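Local coordinates for protein nitrophorin Cim l NP (Cimex lectularius, PDB 2IMQ) that carries nitric oxide on a heme group and delivers it to the victim during feeding, causing vasodilation, at residues Arg20-Leu25 and Thr264-Thr269; Trp213-Val218 and Arg244-Ser249; Pro257-Ser262 and Leu275-Val280. All coordinates share one frame; numbering follows the deposited sequence.

Contact 1: Arg20-Leu25 and Thr264-Thr269; sequences RAPTNL and TNYKQT. With HEM (protoporphyrin IX containing Fe), chain B.
Asn24 and Tyr266 reach toward each other tip to tip, and their meeting joins the heme-lining loop 20-25 to the loop 264-269. The Tyr266 hydroxyl donates to the main-chain carbonyl of Asn24, OH to O 2.6 Å, and this acceptor lies at the edge of the phenol ring, near its plane. The donor is tilted 35° from the carbonyl plane. The side-chain amide of Asn24 lies almost parallel to the phenol, the two planes 2° apart. Its ND2 comes within 3.0 Å of Tyr266 OH, but the angle is too poor for a hydrogen bond.

Pro22 crosses Tyr266 at about a right angle and approaches the ring obliquely, CG lying 3.9 Å from CE2. CB of Tyr266 points toward the 20-25 loop, and chi1 of -65° sets CG beside the backbone N, anti to the carbonyl carbon. Gln268 also closes on the proline, its OE1 3.7 Å from Pro22 CB.

Behind this junction, Ala21 CB packs 3.6 Å from C3B of the heme, and Pro22 CD lies 3.6 Å from the vinyl carbon CBB. Ala21 also touches Cys60, the proximal iron ligand. The chemistry thus pairs one short hydrogen bond with apolar packing: the phenol satisfies a loop carbonyl, while Pro22 lies between tyrosine and heme vinyl, linking the 264-269 loop to the pocket wall.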
loop_
_atom_site.group_PDB
_atom_site.type_symbol
_atom_site.label_atom_id
_atom_site.label_comp_id
_atom_site.label_asym_id
_atom_site.label_seq_id
_atom_site.Cartn_x
_atom_site.Cartn_y
_atom_site.Cartn_z
ATOM N N ARG A 20 -14.620 -3.777 -8.609
ATOM C CA ARG A 20 -13.827 -3.525 -9.797
ATOM C C ARG A 20 -13.017 -2.248 -9.723
ATOM O O ARG A 20 -13.366 -1.311 -9.021
ATOM C CB ARG A 20 -14.730 -3.431 -11.023
ATOM C CG ARG A 20 -15.642 -2.239 -11.071
ATOM C CD ARG A 20 -16.491 -2.220 -12.304
ATOM N NE ARG A 20 -17.466 -1.137 -12.312
ATOM C CZ ARG A 20 -18.399 -0.970 -13.259
ATOM N NH1 ARG A 20 -18.482 -1.813 -14.288
ATOM N NH2 ARG A 20 -19.255 0.046 -13.187
ATOM N N ALA A 21 -11.909 -2.199 -10.444
ATOM C CA ALA A 21 -11.162 -0.966 -10.538
ATOM C C ALA A 21 -12.046 0.144 -11.055
ATOM O O ALA A 21 -12.866 -0.058 -11.992
ATOM C CB ALA A 21 -9.961 -1.117 -11.431
ATOM N N PRO A 22 -11.884 1.342 -10.497
ATOM C CA PRO A 22 -12.580 2.497 -11.024
ATOM C C PRO A 22 -12.011 2.860 -12.382
ATOM O O PRO A 22 -10.946 2.382 -12.771
ATOM C CB PRO A 22 -12.326 3.585 -9.972
ATOM C CG PRO A 22 -11.131 3.186 -9.299
ATOM C CD PRO A 22 -11.020 1.699 -9.354
ATOM N N THR A 23 -12.749 3.665 -13.121
ATOM C CA THR A 23 -12.330 4.066 -14.449
ATOM C C THR A 23 -11.650 5.437 -14.393
ATOM O O THR A 23 -10.878 5.748 -15.291
ATOM C CB THR A 23 -13.565 4.023 -15.395
ATOM O OG1 THR A 23 -13.154 4.033 -16.768
ATOM C CG2 THR A 23 -14.475 5.192 -15.209
ATOM N N ASN A 24 -11.903 6.223 -13.332
ATOM C CA ASN A 24 -11.244 7.505 -13.113
ATOM C C ASN A 24 -9.979 7.315 -12.237
ATOM O O ASN A 24 -10.062 7.169 -11.038
ATOM C CB ASN A 24 -12.244 8.604 -12.648
ATOM C CG ASN A 24 -12.361 8.790 -11.148
ATOM O OD1 ASN A 24 -13.122 8.100 -10.493
ATOM N ND2 ASN A 24 -11.572 9.741 -10.600
ATOM N N LEU A 25 -8.825 7.265 -12.885
ATOM C CA LEU A 25 -7.606 6.728 -12.262
ATOM C C LEU A 25 -6.581 7.784 -11.978
ATOM O O LEU A 25 -5.684 7.584 -11.170
ATOM C CB LEU A 25 -7.019 5.651 -13.153
ATOM C CG LEU A 25 -7.831 4.380 -13.407
ATOM C CD1 LEU A 25 -7.098 3.521 -14.402
ATOM C CD2 LEU A 25 -8.116 3.603 -12.122
ATOM N N THR A 264 -11.148 10.391 -0.332
ATOM C CA THR A 264 -12.518 10.234 0.128
ATOM C C THR A 264 -13.526 10.285 -1.043
ATOM O O THR A 264 -14.648 9.825 -0.876
ATOM C CB THR A 264 -12.827 11.246 1.246
ATOM O OG1 THR A 264 -12.460 12.556 0.854
ATOM C CG2 THR A 264 -11.923 10.938 2.503
ATOM N N ASN A 265 -13.102 10.724 -2.238
ATOM C CA ASN A 265 -13.977 10.682 -3.455
ATOM C C ASN A 265 -14.235 9.299 -4.013
ATOM O O ASN A 265 -15.132 9.099 -4.826
ATOM C CB ASN A 265 -13.377 11.555 -4.567
ATOM C CG ASN A 265 -13.498 13.014 -4.274
ATOM O OD1 ASN A 265 -14.434 13.441 -3.564
ATOM N ND2 ASN A 265 -12.571 13.802 -4.801
ATOM N N TYR A 266 -13.394 8.330 -3.621
ATOM C CA TYR A 266 -13.630 6.945 -3.956
ATOM C C TYR A 266 -14.420 6.272 -2.852
ATOM O O TYR A 266 -13.820 5.647 -1.949
ATOM C CB TYR A 266 -12.277 6.232 -4.217
ATOM C CG TYR A 266 -11.558 6.771 -5.429
ATOM C CD1 TYR A 266 -10.679 7.816 -5.339
ATOM C CD2 TYR A 266 -11.805 6.249 -6.696
ATOM C CE1 TYR A 266 -10.032 8.335 -6.456
ATOM C CE2 TYR A 266 -11.151 6.750 -7.825
ATOM C CZ TYR A 266 -10.284 7.798 -7.713
ATOM O OH TYR A 266 -9.603 8.327 -8.791
ATOM N N LYS A 267 -15.763 6.411 -2.903
ATOM C CA LYS A 267 -16.648 5.923 -1.845
ATOM C C LYS A 267 -17.284 4.591 -2.112
ATOM O O LYS A 267 -18.148 4.139 -1.344
ATOM C CB LYS A 267 -17.799 6.906 -1.584
ATOM C CG LYS A 267 -17.359 8.283 -1.271
ATOM C CD LYS A 267 -18.522 9.193 -0.896
ATOM C CE LYS A 267 -18.110 10.639 -1.062
ATOM N NZ LYS A 267 -17.018 11.041 -0.122
ATOM N N GLN A 268 -16.864 3.939 -3.174
ATOM C CA GLN A 268 -17.552 2.766 -3.674
ATOM C C GLN A 268 -17.540 1.649 -2.669
ATOM O O GLN A 268 -18.332 0.699 -2.758
ATOM C CB GLN A 268 -16.884 2.235 -4.955
ATOM C CG GLN A 268 -16.856 3.222 -6.108
ATOM C CD GLN A 268 -15.508 3.853 -6.315
ATOM O OE1 GLN A 268 -14.924 3.744 -7.377
ATOM N NE2 GLN A 268 -15.013 4.498 -5.315
ATOM N N THR A 269 -16.619 1.693 -1.695
ATOM C CA THR A 269 -16.581 0.587 -0.769
ATOM C C THR A 269 -16.410 1.041 0.690
ATOM O O THR A 269 -16.431 2.200 0.983
ATOM C CB THR A 269 -15.522 -0.420 -1.205
ATOM O OG1 THR A 269 -15.820 -1.703 -0.669
ATOM C CG2 THR A 269 -14.133 -0.111 -0.675
HETATM C CHA HEM B . -4.514 -6.168 -13.290
HETATM C CHB HEM B . -5.728 -2.575 -10.270
HETATM C CHC HEM B . -9.727 -4.963 -9.055
HETATM C CHD HEM B . -8.440 -8.670 -11.764
HETATM C C1A HEM B . -4.487 -4.977 -12.623
HETATM C C2A HEM B . -3.493 -3.938 -12.754
HETATM C C3A HEM B . -3.836 -2.962 -11.875
HETATM C C4A HEM B . -5.049 -3.344 -11.211
HETATM C CMA HEM B . -3.102 -1.649 -11.675
HETATM C CAA HEM B . -2.271 -3.913 -13.701
HETATM C CBA HEM B . -2.784 -3.110 -14.928
HETATM C CGA HEM B . -1.734 -3.045 -16.027
HETATM O O1A HEM B . -1.589 -4.023 -16.759
HETATM O O2A HEM B . -1.086 -1.986 -16.216
HETATM C C1B HEM B . -6.917 -2.914 -9.704
HETATM C C2B HEM B . -7.655 -2.092 -8.775
HETATM C C3B HEM B . -8.766 -2.734 -8.434
HETATM C C4B HEM B . -8.774 -3.984 -9.149
HETATM C CMB HEM B . -7.075 -0.774 -8.403
HETATM C CAB HEM B . -9.867 -2.313 -7.474
HETATM C CBB HEM B . -10.051 -1.025 -7.150
HETATM C C1C HEM B . -9.800 -6.170 -9.689
HETATM C C2C HEM B . -10.803 -7.190 -9.515
HETATM C C3C HEM B . -10.461 -8.186 -10.328
HETATM C C4C HEM B . -9.191 -7.893 -10.914
HETATM C CMC HEM B . -12.115 -7.065 -8.733
HETATM C CAC HEM B . -11.228 -9.484 -10.538
HETATM C CBC HEM B . -11.479 -10.326 -9.539
HETATM C C1D HEM B . -7.247 -8.343 -12.370
HETATM C C2D HEM B . -6.489 -9.257 -13.189
HETATM C C3D HEM B . -5.308 -8.485 -13.682
HETATM C C4D HEM B . -5.418 -7.172 -13.102
HETATM C CMD HEM B . -6.846 -10.704 -13.531
HETATM C CAD HEM B . -4.219 -9.082 -14.590
HETATM C CBD HEM B . -4.876 -9.296 -15.945
HETATM C CGD HEM B . -3.839 -9.548 -16.995
HETATM O O1D HEM B . -4.259 -9.754 -18.179
HETATM O O2D HEM B . -2.627 -9.542 -16.630
HETATM N NA HEM B . -5.443 -4.593 -11.690
HETATM N NB HEM B . -7.613 -4.075 -9.895
HETATM N NC HEM B . -8.826 -6.644 -10.516
HETATM N ND HEM B . -6.565 -7.133 -12.329
HETATM FE FE HEM B . -7.191 -5.564 -11.219
#

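Contact 2: Trp213-Val218 and Arg244-Ser249; sequences WTEPQV and RALYKS
A single antiparallel bridge, Thr214 with Tyr247, pins the loop 213-218 across strand 243-248, the outermost strand of its sheet. It is a hydrogen-bonded pair: Thr214 N donates to Tyr247 O and Tyr247 N to Thr214 O, both at 2.9 Å. One water accepts from Thr214 OG1 and donates to Tyr247 O, adding a water-mediated link beside the two direct bonds.

Side chains extend the contact on both sides of this bridge. Lys248 crosses Trp213 at about a right angle, and its CD sits over one face of the indole in a CH-pi contact, 3.8 Å from the centroid of the five-membered ring and 6° off the normal. The lysine chain is extended, and NZ bonds to Ser157 and Asp211 beyond. Leu246 CB packs against Trp213 CE3 at 3.8 Å, and its CD2 against Glu215 CB. Thr214 CB lies over a face of the Tyr247 ring, 4.0 Å from its centroid, while Pro216 CG touches CE2 of the same ring.

At the other end Arg244 grips Glu215 side-on. NE reaches OE2 at 2.7 Å and NH2 reaches OE1 at 2.8 Å, both oxygens being met on their syn side. The carboxylate and guanidinium planes are 28° apart. Arg244 NH1 pairs with Asp199, and Glu215 OE2 also bonds to Tyr260 OH, so each charged group has a further partner. Ala245 O, against which Pro216 CD packs, is buried with no polar partner. An isolated bridge reinforced by a bidentate ion pair is here the means by which a connecting loop covers the edge strand of one sheet in this DNase I-like beta-sandwich.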
loop_
_atom_site.group_PDB
_atom_site.type_symbol
_atom_site.label_atom_id
_atom_site.label_comp_id
_atom_site.label_asym_id
_atom_site.label_seq_id
_atom_site.Cartn_x
_atom_site.Cartn_y
_atom_site.Cartn_z
ATOM N N TRP A 213 10.336 0.775 10.398
ATOM C CA TRP A 213 9.526 1.303 9.324
ATOM C C TRP A 213 8.780 2.507 9.836
ATOM O O TRP A 213 8.341 2.549 10.996
ATOM C CB TRP A 213 8.582 0.260 8.817
ATOM C CG TRP A 213 9.185 -0.889 8.051
ATOM C CD1 TRP A 213 9.765 -2.005 8.572
ATOM C CD2 TRP A 213 9.241 -1.022 6.638
ATOM N NE1 TRP A 213 10.221 -2.810 7.565
ATOM C CE2 TRP A 213 9.890 -2.228 6.358
ATOM C CE3 TRP A 213 8.779 -0.240 5.575
ATOM C CZ2 TRP A 213 10.059 -2.698 5.071
ATOM C CZ3 TRP A 213 8.986 -0.655 4.297
ATOM C CH2 TRP A 213 9.595 -1.896 4.025
ATOM N N THR A 214 8.623 3.497 8.979
ATOM C CA THR A 214 7.991 4.731 9.399
ATOM C C THR A 214 6.739 4.912 8.623
ATOM O O THR A 214 6.722 4.703 7.433
ATOM C CB THR A 214 8.952 5.886 9.142
ATOM O OG1 THR A 214 10.211 5.634 9.812
ATOM C CG2 THR A 214 8.417 7.195 9.649
ATOM N N GLU A 215 5.710 5.426 9.279
ATOM C CA GLU A 215 4.525 5.866 8.585
ATOM C C GLU A 215 4.534 7.409 8.533
ATOM O O GLU A 215 4.866 8.066 9.505
ATOM C CB GLU A 215 3.276 5.418 9.344
ATOM C CG GLU A 215 2.005 5.679 8.578
ATOM C CD GLU A 215 0.755 5.142 9.221
ATOM O OE1 GLU A 215 0.776 4.829 10.450
ATOM O OE2 GLU A 215 -0.271 4.982 8.486
ATOM N N PRO A 216 4.211 7.995 7.397
ATOM C CA PRO A 216 4.059 9.455 7.392
ATOM C C PRO A 216 3.001 9.882 8.404
ATOM O O PRO A 216 2.133 9.085 8.796
ATOM C CB PRO A 216 3.562 9.740 5.990
ATOM C CG PRO A 216 4.032 8.623 5.183
ATOM C CD PRO A 216 3.819 7.384 6.117
ATOM N N GLN A 217 3.078 11.141 8.856
ATOM C CA GLN A 217 2.029 11.640 9.756
ATOM C C GLN A 217 0.633 11.529 9.143
ATOM O O GLN A 217 0.388 11.896 8.017
ATOM C CB GLN A 217 2.254 13.114 10.123
ATOM C CG GLN A 217 1.147 13.675 10.994
ATOM C CD GLN A 217 1.237 15.130 11.382
ATOM O OE1 GLN A 217 0.520 15.537 12.328
ATOM N NE2 GLN A 217 2.066 15.924 10.676
ATOM N N VAL A 218 -0.262 10.984 9.943
ATOM C CA VAL A 218 -1.646 10.813 9.556
ATOM C C VAL A 218 -2.444 12.011 10.051
ATOM O O VAL A 218 -2.481 12.282 11.219
ATOM C CB VAL A 218 -2.237 9.534 10.188
ATOM C CG1 VAL A 218 -3.692 9.418 9.919
ATOM C CG2 VAL A 218 -1.491 8.297 9.641
ATOM N N ARG A 244 -2.363 1.480 4.697
ATOM C CA ARG A 244 -1.262 2.203 5.237
ATOM C C ARG A 244 -0.141 2.202 4.238
ATOM O O ARG A 244 -0.020 1.318 3.400
ATOM C CB ARG A 244 -0.741 1.577 6.566
ATOM C CG ARG A 244 -1.827 1.184 7.545
ATOM C CD ARG A 244 -2.595 2.334 8.180
ATOM N NE ARG A 244 -1.894 2.938 9.282
ATOM C CZ ARG A 244 -2.035 2.589 10.548
ATOM N NH1 ARG A 244 -2.898 1.635 10.909
ATOM N NH2 ARG A 244 -1.278 3.183 11.469
ATOM N N ALA A 245 0.722 3.201 4.374
ATOM C CA ALA A 245 2.017 3.239 3.663
ATOM C C ALA A 245 3.125 3.423 4.647
ATOM O O ALA A 245 3.112 4.374 5.437
ATOM C CB ALA A 245 2.038 4.402 2.653
ATOM N N LEU A 246 4.078 2.512 4.609
ATOM C CA LEU A 246 5.253 2.560 5.461
ATOM C C LEU A 246 6.464 2.657 4.547
ATOM O O LEU A 246 6.492 2.148 3.427
ATOM C CB LEU A 246 5.399 1.284 6.287
ATOM C CG LEU A 246 4.236 0.914 7.133
ATOM C CD1 LEU A 246 4.551 -0.388 7.868
ATOM C CD2 LEU A 246 3.823 2.039 8.081
ATOM N N TYR A 247 7.501 3.317 5.049
ATOM C CA TYR A 247 8.747 3.465 4.297
ATOM C C TYR A 247 9.958 3.280 5.159
ATOM O O TYR A 247 9.903 3.480 6.359
ATOM C CB TYR A 247 8.825 4.849 3.641
ATOM C CG TYR A 247 8.903 6.035 4.550
ATOM C CD1 TYR A 247 10.148 6.615 4.901
ATOM C CD2 TYR A 247 7.792 6.610 5.086
ATOM C CE1 TYR A 247 10.229 7.735 5.745
ATOM C CE2 TYR A 247 7.877 7.739 5.894
ATOM C CZ TYR A 247 9.073 8.288 6.237
ATOM O OH TYR A 247 9.074 9.417 7.067
ATOM N N LYS A 248 11.055 2.918 4.499
ATOM C CA LYS A 248 12.325 2.719 5.183
ATOM C C LYS A 248 13.398 2.751 4.127
ATOM O O LYS A 248 13.167 2.411 2.980
ATOM C CB LYS A 248 12.353 1.313 5.847
ATOM C CG LYS A 248 13.415 1.011 6.863
ATOM C CD LYS A 248 13.129 -0.363 7.495
ATOM C CE LYS A 248 14.231 -0.680 8.473
ATOM N NZ LYS A 248 14.031 -1.911 9.169
ATOM N N SER A 249 14.621 3.010 4.583
ATOM C CA SER A 249 15.845 2.795 3.796
ATOM C C SER A 249 16.738 1.851 4.536
ATOM O O SER A 249 16.895 1.968 5.721
ATOM C CB SER A 249 16.616 4.085 3.596
ATOM O OG SER A 249 17.868 3.877 2.886
HETATM O O HOH W 1 11.734 4.214 8.342
#

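Contact 3: Pro257-Ser262 and Leu275-Val280; sequences PLSYNS and LAKFRV
Leu258 and Ser259 both face Lys277, forming a classic beta bulge in the antiparallel pairing of strands 255-262 and 274-281. Among the backbone bonds, Lys277 O accepts from Leu258 N at 2.7 Å and, weakly, from Ser259 N at 3.4 Å. Regular pairing follows: Lys277 N donates to Ser259 O, and Asn261 and Leu275 exchange two bonds.

Apolar contacts fall on the face bearing Pro257, Tyr260, Ala276 and Phe278. Tyr260 CD1 meets Ala276 CB at 3.8 Å, and Pro257 CB lies 4.1 Å from Phe278 CD2.

An aliphatic carbon covers a charged planar group near the bulge: Leu258 crosses Arg279 at about a right angle, its CD2 over the centre of the guanidinium, 3.7 Å above the plane.

The other face holds Leu275 and, bridged by water, Ser259, Asn261 and Lys277. With chi1 67°, Ser259 OG stands between its backbone N and carbonyl carbon, 3.4 Å from Lys277 CD. One water joins this hydroxyl to Asn261 ND2 and Leu275 O; another joins it to Lys277 NZ, which also pairs with Glu35. The Tyr260 and Phe278 face is thus mainly nonpolar, whereas the other sets Leu275 beside a water-bridged polar group.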
loop_
_atom_site.group_PDB
_atom_site.type_symbol
_atom_site.label_atom_id
_atom_site.label_comp_id
_atom_site.label_asym_id
_atom_site.label_seq_id
_atom_site.Cartn_x
_atom_site.Cartn_y
_atom_site.Cartn_z
ATOM N N PRO A 257 8.289 11.938 2.933
ATOM C CA PRO A 257 6.916 12.027 2.522
ATOM C C PRO A 257 6.538 13.482 2.198
ATOM O O PRO A 257 6.861 14.408 2.935
ATOM C CB PRO A 257 6.119 11.545 3.745
ATOM C CG PRO A 257 7.100 11.037 4.657
ATOM C CD PRO A 257 8.437 11.461 4.318
ATOM N N LEU A 258 5.840 13.662 1.097
ATOM C CA LEU A 258 5.279 14.939 0.693
ATOM C C LEU A 258 3.848 15.109 1.092
ATOM O O LEU A 258 3.430 16.202 1.487
ATOM C CB LEU A 258 5.416 15.100 -0.841
ATOM C CG LEU A 258 6.818 14.819 -1.380
ATOM C CD1 LEU A 258 6.875 14.808 -2.882
ATOM C CD2 LEU A 258 7.831 15.802 -0.760
ATOM N N SER A 259 3.086 14.020 0.999
ATOM C CA SER A 259 1.706 14.022 1.418
ATOM C C SER A 259 1.272 12.583 1.644
ATOM O O SER A 259 1.878 11.635 1.114
ATOM C CB SER A 259 0.823 14.712 0.421
ATOM O OG SER A 259 0.755 14.006 -0.781
ATOM N N TYR A 260 0.213 12.435 2.410
ATOM C CA TYR A 260 -0.353 11.141 2.811
ATOM C C TYR A 260 -1.800 11.418 3.102
ATOM O O TYR A 260 -2.104 12.178 3.998
ATOM C CB TYR A 260 0.394 10.642 4.037
ATOM C CG TYR A 260 0.087 9.260 4.533
ATOM C CD1 TYR A 260 -0.134 8.176 3.646
ATOM C CD2 TYR A 260 0.077 8.981 5.889
ATOM C CE1 TYR A 260 -0.328 6.897 4.117
ATOM C CE2 TYR A 260 -0.100 7.678 6.352
ATOM C CZ TYR A 260 -0.315 6.640 5.471
ATOM O OH TYR A 260 -0.534 5.392 5.962
ATOM N N ASN A 261 -2.678 10.898 2.288
ATOM C CA ASN A 261 -4.081 11.182 2.391
ATOM C C ASN A 261 -4.938 10.036 1.953
ATOM O O ASN A 261 -4.624 9.362 0.983
ATOM C CB ASN A 261 -4.455 12.352 1.447
ATOM C CG ASN A 261 -3.757 13.654 1.754
ATOM O OD1 ASN A 261 -4.240 14.454 2.541
ATOM N ND2 ASN A 261 -2.661 13.913 1.084
ATOM N N SER A 262 -6.082 9.860 2.603
ATOM C CA SER A 262 -7.137 9.054 2.061
ATOM C C SER A 262 -7.820 9.839 0.932
ATOM O O SER A 262 -7.858 11.052 0.939
ATOM C CB SER A 262 -8.168 8.711 3.117
ATOM O OG SER A 262 -8.686 9.895 3.696
ATOM N N LEU A 275 -3.339 7.344 -0.599
ATOM C CA LEU A 275 -2.337 7.781 -1.517
ATOM C C LEU A 275 -1.187 8.469 -0.787
ATOM O O LEU A 275 -1.423 9.421 -0.012
ATOM C CB LEU A 275 -2.990 8.786 -2.480
ATOM C CG LEU A 275 -2.092 9.506 -3.460
ATOM C CD1 LEU A 275 -1.381 8.520 -4.433
ATOM C CD2 LEU A 275 -2.883 10.491 -4.220
ATOM N N ALA A 276 0.026 8.002 -1.014
ATOM C CA ALA A 276 1.191 8.617 -0.445
ATOM C C ALA A 276 2.086 9.076 -1.567
ATOM O O ALA A 276 2.166 8.436 -2.610
ATOM C CB ALA A 276 1.962 7.683 0.504
ATOM N N LYS A 277 2.772 10.158 -1.314
ATOM C CA LYS A 277 3.691 10.762 -2.261
ATOM C C LYS A 277 4.968 11.009 -1.506
ATOM O O LYS A 277 4.962 11.566 -0.406
ATOM C CB LYS A 277 3.162 12.082 -2.865
ATOM C CG LYS A 277 1.803 11.972 -3.502
ATOM C CD LYS A 277 1.317 13.316 -4.064
ATOM C CE LYS A 277 -0.093 13.218 -4.570
ATOM N NZ LYS A 277 -0.493 14.542 -5.172
ATOM N N PHE A 278 6.081 10.588 -2.105
ATOM C CA PHE A 278 7.408 10.709 -1.478
ATOM C C PHE A 278 8.394 11.303 -2.439
ATOM O O PHE A 278 8.280 11.099 -3.641
ATOM C CB PHE A 278 7.944 9.322 -1.119
ATOM C CG PHE A 278 7.034 8.524 -0.244
ATOM C CD1 PHE A 278 6.096 7.677 -0.809
ATOM C CD2 PHE A 278 7.190 8.544 1.125
ATOM C CE1 PHE A 278 5.272 6.902 0.006
ATOM C CE2 PHE A 278 6.351 7.708 1.937
ATOM C CZ PHE A 278 5.392 6.949 1.340
ATOM N N ARG A 279 9.409 11.914 -1.863
ATOM C CA ARG A 279 10.602 12.295 -2.606
ATOM C C ARG A 279 11.788 11.568 -1.972
ATOM O O ARG A 279 11.984 11.665 -0.770
ATOM C CB ARG A 279 10.797 13.772 -2.533
ATOM C CG ARG A 279 12.012 14.333 -3.225
ATOM C CD ARG A 279 12.106 15.851 -3.018
ATOM N NE ARG A 279 10.921 16.522 -3.534
ATOM C CZ ARG A 279 10.314 17.557 -2.964
ATOM N NH1 ARG A 279 10.752 18.065 -1.809
ATOM N NH2 ARG A 279 9.239 18.085 -3.546
ATOM N N VAL A 280 12.501 10.783 -2.772
ATOM C CA VAL A 280 13.684 10.075 -2.300
ATOM C C VAL A 280 14.952 10.713 -2.835
ATOM O O VAL A 280 14.953 11.225 -3.959
ATOM C CB VAL A 280 13.619 8.560 -2.632
ATOM C CG1 VAL A 280 12.294 7.971 -2.175
ATOM C CG2 VAL A 280 13.838 8.265 -4.054
HETATM O O HOH W 2 -1.285 12.127 -0.872
HETATM O O HOH W 3 -0.550 15.901 -2.515
#

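From the N terminus, the chain leaves strand 6-17 and enters loop 20-25, where contact 1 opens; its partner at 264-269 closes a loop of 238 residues. Contact 2 is nested inside that loop, spanning 25 residues between 213-218 and 244-249. Contact 3 follows in series after contact 2 and crosses contact 1, because 264-269 lies in the hairpin connection between strands 255-262 and 274-281. Contacts 2 and 3 touch where the Tyr260 hydroxyl, on edge strand 255-262, bonds Ala245 N of edge strand 243-248 across the sandwich, and reaches the 213-218 loop as well. Contact 1 lies about 24 Å from contact 2, centre to centre, joining the far end of the hairpin to the heme pocket.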